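Local coordinates for protein alpha-2,3-sialyltransferase (Campylobacter jejuni, PDB 2P2V) that probably transfers sialic acid from its CMP-activated donor to acceptor sugars in alpha-2,3 linkage, this chain being the part that binds the donor, at residues E42-E54 and K62-Q76. Residues are numbered along the deposited sequence; the frame is centred on the assembly and turned at random.
Sequences EYDVFRCNQFYFE and KIKAVFFNPGVFLQQ. With CSF (cytidine-5'-monophosphate-3-fluoro-N-acetyl-neuraminic acid), chain O; EDO (1,2-ethanediol), chain E; EDO (1,2-ethanediol), chain D.
Phe46 and Phe67 meet obliquely, their ring planes at 54°, on the sheet face they share with Ala65. Phe67 CE1 sits over one face of the Phe46 ring, off centre, 3.5 Å from Phe46 CD2. Met154 and Ile157 of helix 150-161 pack against Phe67. The strands below, 44-48 and 65-68, are parallel neighbours in the central sheet. Arg47 N donates to Ala65 O, and Asn49 N donates to Phe67 O at 2.8 Å. On the face of Arg47 and Val66 lies the ring of Phe51, which follows the strand. Its chi1 of 67° sets CG between the backbone N and the carbonyl carbon and turns the ring to Ile63 and Val66. Phe51 CE2 is 3.3 Å from Ile63 CD1. The rim of the Phe68 ring points its CE1 at Asn49 O.

Past the strand ends the contact turns polar. Tyr52 OH donates to Gln76 OE1 at 2.6 Å, ring and amide planes nearly perpendicular. Gln76 NE2 makes a weak bond to Gln50 OE1, which also accepts from O9A of the bound donor analogue, CMP-3-fluoro-N-acetylneuraminic acid. Asn49 ND2 and Asn69 ND2 both donate to its carboxylate atom OAA. This is a nucleotide-sugar site at the C-terminal ends of parallel strands, characteristic of Rossmann-like glycosyltransferase folds.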
loop_
_atom_site.group_PDB
_atom_site.type_symbol
_atom_site.label_atom_id
_atom_site.label_comp_id
_atom_site.label_asym_id
_atom_site.label_seq_id
_atom_site.Cartn_x
_atom_site.Cartn_y
_atom_site.Cartn_z
ATOM N N GLU A 42 -27.583 30.998 11.992
ATOM C CA GLU A 42 -27.160 29.612 12.096
ATOM C C GLU A 42 -25.732 29.496 11.646
ATOM O O GLU A 42 -25.301 30.190 10.732
ATOM C CB GLU A 42 -28.042 28.718 11.245
ATOM C CG GLU A 42 -29.474 28.743 11.715
ATOM C CD GLU A 42 -30.126 27.419 11.550
ATOM O OE1 GLU A 42 -30.655 27.153 10.438
ATOM O OE2 GLU A 42 -30.089 26.634 12.529
ATOM N N TYR A 43 -24.983 28.623 12.316
ATOM C CA TYR A 43 -23.584 28.456 11.981
ATOM C C TYR A 43 -22.982 27.288 12.793
ATOM O O TYR A 43 -23.496 26.921 13.848
ATOM C CB TYR A 43 -22.767 29.735 12.278
ATOM C CG TYR A 43 -22.910 30.240 13.700
ATOM C CD1 TYR A 43 -22.135 29.686 14.751
ATOM C CD2 TYR A 43 -23.814 31.283 14.012
ATOM C CE1 TYR A 43 -22.266 30.151 16.043
ATOM C CE2 TYR A 43 -23.965 31.742 15.296
ATOM C CZ TYR A 43 -23.185 31.185 16.309
ATOM O OH TYR A 43 -23.322 31.624 17.582
ATOM N N ASP A 44 -21.893 26.738 12.250
ATOM C CA ASP A 44 -20.979 25.790 12.974
ATOM C C ASP A 44 -19.750 26.607 13.313
ATOM O O ASP A 44 -19.512 27.670 12.743
ATOM C CB ASP A 44 -20.599 24.601 12.055
ATOM C CG ASP A 44 -21.759 23.618 11.843
ATOM O OD1 ASP A 44 -22.613 23.539 12.719
ATOM O OD2 ASP A 44 -21.853 22.927 10.793
ATOM N N VAL A 45 -18.899 26.110 14.225
ATOM C CA VAL A 45 -17.755 26.876 14.651
ATOM C C VAL A 45 -16.496 25.958 14.480
ATOM O O VAL A 45 -16.577 24.781 14.842
ATOM C CB VAL A 45 -17.853 27.163 16.140
ATOM C CG1 VAL A 45 -16.661 27.894 16.567
ATOM C CG2 VAL A 45 -19.142 28.013 16.485
ATOM N N PHE A 46 -15.386 26.517 13.997
ATOM C CA PHE A 46 -14.087 25.796 13.964
ATOM C C PHE A 46 -13.147 26.543 14.895
ATOM O O PHE A 46 -13.108 27.794 14.905
ATOM C CB PHE A 46 -13.478 25.796 12.566
ATOM C CG PHE A 46 -14.070 24.793 11.577
ATOM C CD1 PHE A 46 -15.074 23.907 11.909
ATOM C CD2 PHE A 46 -13.565 24.787 10.272
ATOM C CE1 PHE A 46 -15.579 23.009 10.931
ATOM C CE2 PHE A 46 -14.040 23.915 9.305
ATOM C CZ PHE A 46 -15.044 23.010 9.636
ATOM N N ARG A 47 -12.397 25.798 15.717
ATOM C CA ARG A 47 -11.403 26.430 16.574
ATOM C C ARG A 47 -10.080 25.679 16.381
ATOM O O ARG A 47 -10.055 24.549 15.880
ATOM C CB ARG A 47 -11.797 26.301 18.056
ATOM C CG ARG A 47 -13.210 26.872 18.490
ATOM C CD ARG A 47 -13.263 28.369 18.247
ATOM N NE ARG A 47 -12.286 29.187 18.976
ATOM C CZ ARG A 47 -12.454 29.631 20.222
ATOM N NH1 ARG A 47 -13.525 29.312 20.905
ATOM N NH2 ARG A 47 -11.546 30.421 20.779
ATOM N N CYS A 48 -8.966 26.291 16.803
ATOM C CA CYS A 48 -7.711 25.628 16.564
ATOM C C CYS A 48 -6.822 25.766 17.788
ATOM O O CYS A 48 -7.055 26.654 18.634
ATOM C CB CYS A 48 -6.976 26.233 15.361
ATOM S SG CYS A 48 -6.499 27.970 15.462
ATOM N N ASN A 49 -5.826 24.893 17.846
ATOM C CA ASN A 49 -4.695 25.092 18.751
ATOM C C ASN A 49 -5.145 25.369 20.192
ATOM O O ASN A 49 -5.939 24.592 20.716
ATOM C CB ASN A 49 -3.748 26.128 18.163
ATOM C CG ASN A 49 -3.218 25.719 16.771
ATOM O OD1 ASN A 49 -3.269 24.552 16.391
ATOM N ND2 ASN A 49 -2.686 26.674 16.035
ATOM N N GLN A 50 -4.590 26.409 20.849
ATOM C CA GLN A 50 -4.914 26.629 22.256
ATOM C C GLN A 50 -6.210 27.441 22.473
ATOM O O GLN A 50 -6.233 28.356 23.283
ATOM C CB GLN A 50 -3.729 27.287 22.961
ATOM C CG GLN A 50 -2.553 26.353 23.153
ATOM C CD GLN A 50 -1.673 26.210 21.898
ATOM O OE1 GLN A 50 -1.763 25.210 21.196
ATOM N NE2 GLN A 50 -0.797 27.195 21.638
ATOM N N PHE A 51 -7.302 27.089 21.791
ATOM C CA PHE A 51 -8.544 27.850 21.914
ATOM C C PHE A 51 -9.082 27.832 23.367
ATOM O O PHE A 51 -9.721 28.785 23.844
ATOM C CB PHE A 51 -9.612 27.312 20.915
ATOM C CG PHE A 51 -10.081 25.940 21.232
ATOM C CD1 PHE A 51 -9.443 24.824 20.694
ATOM C CD2 PHE A 51 -11.138 25.746 22.105
ATOM C CE1 PHE A 51 -9.840 23.531 21.057
ATOM C CE2 PHE A 51 -11.558 24.465 22.469
ATOM C CZ PHE A 51 -10.895 23.345 21.946
ATOM N N TYR A 52 -8.860 26.714 24.049
ATOM C CA TYR A 52 -9.420 26.459 25.387
ATOM C C TYR A 52 -8.719 27.290 26.475
ATOM O O TYR A 52 -9.161 27.291 27.642
ATOM C CB TYR A 52 -9.294 24.966 25.757
ATOM C CG TYR A 52 -7.928 24.392 25.475
ATOM C CD1 TYR A 52 -7.613 23.879 24.210
ATOM C CD2 TYR A 52 -6.954 24.358 26.459
ATOM C CE1 TYR A 52 -6.389 23.388 23.918
ATOM C CE2 TYR A 52 -5.708 23.871 26.175
ATOM C CZ TYR A 52 -5.420 23.371 24.903
ATOM O OH TYR A 52 -4.178 22.851 24.616
ATOM N N PHE A 53 -7.645 27.959 26.093
ATOM C CA PHE A 53 -7.013 28.978 26.946
ATOM C C PHE A 53 -7.976 30.146 27.228
ATOM O O PHE A 53 -7.799 30.871 28.225
ATOM C CB PHE A 53 -5.757 29.534 26.292
ATOM C CG PHE A 53 -4.495 28.708 26.506
ATOM C CD1 PHE A 53 -4.515 27.313 26.481
ATOM C CD2 PHE A 53 -3.269 29.347 26.683
ATOM C CE1 PHE A 53 -3.335 26.573 26.622
ATOM C CE2 PHE A 53 -2.065 28.606 26.871
ATOM C CZ PHE A 53 -2.115 27.220 26.835
ATOM N N GLU A 54 -9.002 30.315 26.384
ATOM C CA GLU A 54 -10.005 31.378 26.562
ATOM C C GLU A 54 -10.644 31.331 27.943
ATOM O O GLU A 54 -10.988 30.256 28.443
ATOM C CB GLU A 54 -11.100 31.318 25.462
ATOM C CG GLU A 54 -12.030 30.119 25.558
ATOM C CD GLU A 54 -13.021 30.044 24.406
ATOM O OE1 GLU A 54 -12.931 30.915 23.513
ATOM O OE2 GLU A 54 -13.904 29.126 24.397
ATOM N N LYS A 62 -20.183 24.570 21.797
ATOM C CA LYS A 62 -20.310 23.592 20.717
ATOM C C LYS A 62 -19.350 23.894 19.565
ATOM O O LYS A 62 -19.513 24.889 18.848
ATOM C CB LYS A 62 -21.756 23.471 20.225
ATOM C CG LYS A 62 -22.732 23.368 21.411
ATOM C CD LYS A 62 -24.069 22.795 21.013
ATOM C CE LYS A 62 -24.868 22.475 22.264
ATOM N NZ LYS A 62 -26.306 22.083 21.977
ATOM N N ILE A 63 -18.282 23.081 19.474
ATOM C CA ILE A 63 -17.321 23.171 18.384
ATOM C C ILE A 63 -17.555 22.066 17.332
ATOM O O ILE A 63 -17.609 20.855 17.662
ATOM C CB ILE A 63 -15.827 23.181 18.921
ATOM C CG1 ILE A 63 -15.606 24.327 19.905
ATOM C CG2 ILE A 63 -14.916 23.365 17.730
ATOM C CD1 ILE A 63 -14.344 24.162 20.813
ATOM N N LYS A 64 -17.759 22.450 16.071
ATOM C CA LYS A 64 -17.923 21.486 15.036
ATOM C C LYS A 64 -16.601 20.757 14.733
ATOM O O LYS A 64 -16.596 19.543 14.567
ATOM C CB LYS A 64 -18.483 22.123 13.731
ATOM C CG LYS A 64 -18.813 21.118 12.631
ATOM C CD LYS A 64 -20.059 20.224 12.923
ATOM C CE LYS A 64 -20.555 19.531 11.657
ATOM N NZ LYS A 64 -21.797 18.749 11.935
ATOM N N ALA A 65 -15.490 21.468 14.661
ATOM C CA ALA A 65 -14.222 20.727 14.496
ATOM C C ALA A 65 -13.164 21.538 15.194
ATOM O O ALA A 65 -13.176 22.755 15.136
ATOM C CB ALA A 65 -13.828 20.578 13.087
ATOM N N VAL A 66 -12.178 20.840 15.755
ATOM C CA VAL A 66 -11.003 21.523 16.226
ATOM C C VAL A 66 -9.833 21.097 15.395
ATOM O O VAL A 66 -9.843 19.994 14.825
ATOM C CB VAL A 66 -10.645 21.166 17.738
ATOM C CG1 VAL A 66 -11.713 21.738 18.735
ATOM C CG2 VAL A 66 -10.474 19.656 17.924
ATOM N N PHE A 67 -8.775 21.924 15.384
ATOM C CA PHE A 67 -7.663 21.671 14.463
ATOM C C PHE A 67 -6.395 21.848 15.244
ATOM O O PHE A 67 -6.213 22.886 15.879
ATOM C CB PHE A 67 -7.633 22.678 13.312
ATOM C CG PHE A 67 -8.798 22.533 12.370
ATOM C CD1 PHE A 67 -10.047 23.003 12.762
ATOM C CD2 PHE A 67 -8.645 21.883 11.157
ATOM C CE1 PHE A 67 -11.154 22.800 11.882
ATOM C CE2 PHE A 67 -9.742 21.673 10.303
ATOM C CZ PHE A 67 -10.955 22.132 10.685
ATOM N N PHE A 68 -5.517 20.866 15.133
ATOM C CA PHE A 68 -4.228 20.888 15.913
ATOM C C PHE A 68 -3.052 20.528 15.014
ATOM O O PHE A 68 -3.157 19.716 14.064
ATOM C CB PHE A 68 -4.288 19.824 17.042
ATOM C CG PHE A 68 -5.396 20.029 18.064
ATOM C CD1 PHE A 68 -5.539 21.237 18.795
ATOM C CD2 PHE A 68 -6.309 19.016 18.291
ATOM C CE1 PHE A 68 -6.589 21.401 19.707
ATOM C CE2 PHE A 68 -7.310 19.158 19.245
ATOM C CZ PHE A 68 -7.436 20.378 19.968
ATOM N N ASN A 69 -1.878 21.076 15.352
ATOM C CA ASN A 69 -0.674 20.856 14.587
ATOM C C ASN A 69 -0.002 19.522 14.978
ATOM O O ASN A 69 -0.136 19.033 16.120
ATOM C CB ASN A 69 0.327 22.038 14.836
ATOM C CG ASN A 69 -0.156 23.380 14.175
ATOM O OD1 ASN A 69 -0.968 23.387 13.227
ATOM N ND2 ASN A 69 0.311 24.487 14.702
ATOM N N PRO A 70 0.678 18.905 14.027
ATOM C CA PRO A 70 1.170 17.559 14.224
ATOM C C PRO A 70 2.144 17.506 15.389
ATOM O O PRO A 70 2.202 16.509 16.051
ATOM C CB PRO A 70 1.952 17.289 12.957
ATOM C CG PRO A 70 1.274 18.134 11.915
ATOM C CD PRO A 70 0.916 19.388 12.647
ATOM N N GLY A 71 2.910 18.570 15.572
ATOM C CA GLY A 71 4.048 18.549 16.559
ATOM C C GLY A 71 3.614 18.456 18.023
ATOM O O GLY A 71 4.395 18.035 18.883
ATOM N N VAL A 72 2.368 18.836 18.304
ATOM C CA VAL A 72 1.772 18.747 19.630
ATOM C C VAL A 72 0.486 17.969 19.560
ATOM O O VAL A 72 -0.288 17.995 20.488
ATOM C CB VAL A 72 1.460 20.161 20.225
ATOM C CG1 VAL A 72 2.804 20.900 20.525
ATOM C CG2 VAL A 72 0.659 21.002 19.215
ATOM N N PHE A 73 0.285 17.197 18.497
ATOM C CA PHE A 73 -1.039 16.481 18.397
ATOM C C PHE A 73 -1.295 15.529 19.526
ATOM O O PHE A 73 -2.412 15.392 20.016
ATOM C CB PHE A 73 -1.176 15.761 17.043
ATOM C CG PHE A 73 -2.599 15.365 16.747
ATOM C CD1 PHE A 73 -3.492 16.328 16.223
ATOM C CD2 PHE A 73 -3.057 14.103 17.054
ATOM C CE1 PHE A 73 -4.816 15.973 15.985
ATOM C CE2 PHE A 73 -4.420 13.735 16.821
ATOM C CZ PHE A 73 -5.272 14.718 16.281
ATOM N N LEU A 74 -0.248 14.781 19.935
ATOM C CA LEU A 74 -0.456 13.834 21.029
ATOM C C LEU A 74 -1.057 14.495 22.261
ATOM O O LEU A 74 -2.003 13.968 22.839
ATOM C CB LEU A 74 0.910 13.167 21.401
ATOM C CG LEU A 74 0.853 12.089 22.511
ATOM C CD1 LEU A 74 0.470 10.751 21.985
ATOM C CD2 LEU A 74 2.305 11.985 23.064
ATOM N N GLN A 75 -0.454 15.608 22.713
ATOM C CA GLN A 75 -0.974 16.317 23.884
ATOM C C GLN A 75 -2.357 16.959 23.589
ATOM O O GLN A 75 -3.276 16.897 24.414
ATOM C CB GLN A 75 0.026 17.377 24.337
ATOM C CG GLN A 75 1.354 16.744 24.811
ATOM C CD GLN A 75 2.391 16.506 23.706
ATOM O OE1 GLN A 75 2.088 16.532 22.508
ATOM N NE2 GLN A 75 3.656 16.259 24.127
ATOM N N GLN A 76 -2.523 17.509 22.390
ATOM C CA GLN A 76 -3.793 18.217 22.128
ATOM C C GLN A 76 -4.949 17.228 22.028
ATOM O O GLN A 76 -6.112 17.547 22.405
ATOM C CB GLN A 76 -3.708 18.980 20.811
ATOM C CG GLN A 76 -2.775 20.158 20.730
ATOM C CD GLN A 76 -3.192 21.345 21.549
ATOM O OE1 GLN A 76 -3.859 21.230 22.584
ATOM N NE2 GLN A 76 -2.826 22.520 21.057
HETATM C C5A CSF O . 2.671 28.931 16.003
HETATM C C4A CSF O . 2.186 30.117 15.179
HETATM C C2A CSF O . -0.030 28.915 14.720
HETATM O O6A CSF O . 0.467 27.898 15.616
HETATM C C6A CSF O . 1.439 28.255 16.633
HETATM C C3A CSF O . 1.148 29.689 14.131
HETATM O O4A CSF O . 3.290 30.671 14.475
HETATM N N5A CSF O . 3.539 29.485 17.065
HETATM C C7A CSF O . 1.802 26.973 17.372
HETATM C C8A CSF O . 0.557 26.311 17.951
HETATM C C9A CSF O . 0.881 24.957 18.615
HETATM O O9A CSF O . -0.279 24.386 19.264
HETATM O O8A CSF O . -0.086 27.251 18.868
HETATM O O7A CSF O . 2.516 26.108 16.470
HETATM C C1A CSF O . -0.716 28.260 13.529
HETATM O OBA CSF O . -0.968 29.007 12.543
HETATM O OAA CSF O . -0.995 27.031 13.591
HETATM O O1A CSF O . -1.028 29.812 15.261
HETATM O O2A CSF O . -0.531 31.292 17.181
HETATM N N1 CSF O . -3.761 34.478 15.084
HETATM C C2 CSF O . -3.547 35.756 14.484
HETATM N N3 CSF O . -2.960 36.766 15.192
HETATM C C4 CSF O . -2.599 36.561 16.479
HETATM C C5 CSF O . -2.804 35.316 17.087
HETATM C C6 CSF O . -3.395 34.281 16.366
HETATM C "C3'" CSF O . -3.263 31.415 13.730
HETATM C "C2'" CSF O . -3.570 32.800 13.193
HETATM C "C1'" CSF O . -4.419 33.400 14.313
HETATM O "O4'" CSF O . -4.863 32.340 15.188
HETATM C "C4'" CSF O . -4.383 31.084 14.708
HETATM P PA CSF O . -1.439 30.148 16.800
HETATM O "O5'" CSF O . -2.927 30.787 16.649
HETATM C "C5'" CSF O . -3.949 30.180 15.860
HETATM O "O3'" CSF O . -3.282 30.454 12.680
HETATM O "O2'" CSF O . -4.340 32.700 11.965
HETATM N N4 CSF O . -2.019 37.562 17.209
HETATM O O2 CSF O . -3.873 35.930 13.277
HETATM O O3A CSF O . -1.612 28.933 17.664
HETATM C C10 CSF O . 4.575 28.731 17.474
HETATM O O10 CSF O . 4.820 27.602 17.024
HETATM C C11 CSF O . 5.432 29.349 18.555
HETATM F F3A CSF O . 1.738 28.870 13.194
HETATM C C1 EDO E . -26.236 28.331 15.117
HETATM O O1 EDO E . -26.531 27.031 14.609
HETATM C C2 EDO E . -25.923 28.284 16.588
HETATM O O2 EDO E . -26.689 29.349 17.174
HETATM C C1 EDO D . -1.353 24.529 10.279
HETATM O O1 EDO D . -0.036 23.991 10.526
HETATM C C2 EDO D . -1.221 25.625 9.237
HETATM O O2 EDO D . 0.150 26.051 9.167
HETATM O O HOH W 1 -23.425 20.932 13.126
HETATM O O HOH W 2 -20.452 24.494 16.209
HETATM O O HOH W 3 -3.788 23.733 13.592
HETATM O O HOH W 4 -2.202 22.693 17.902
#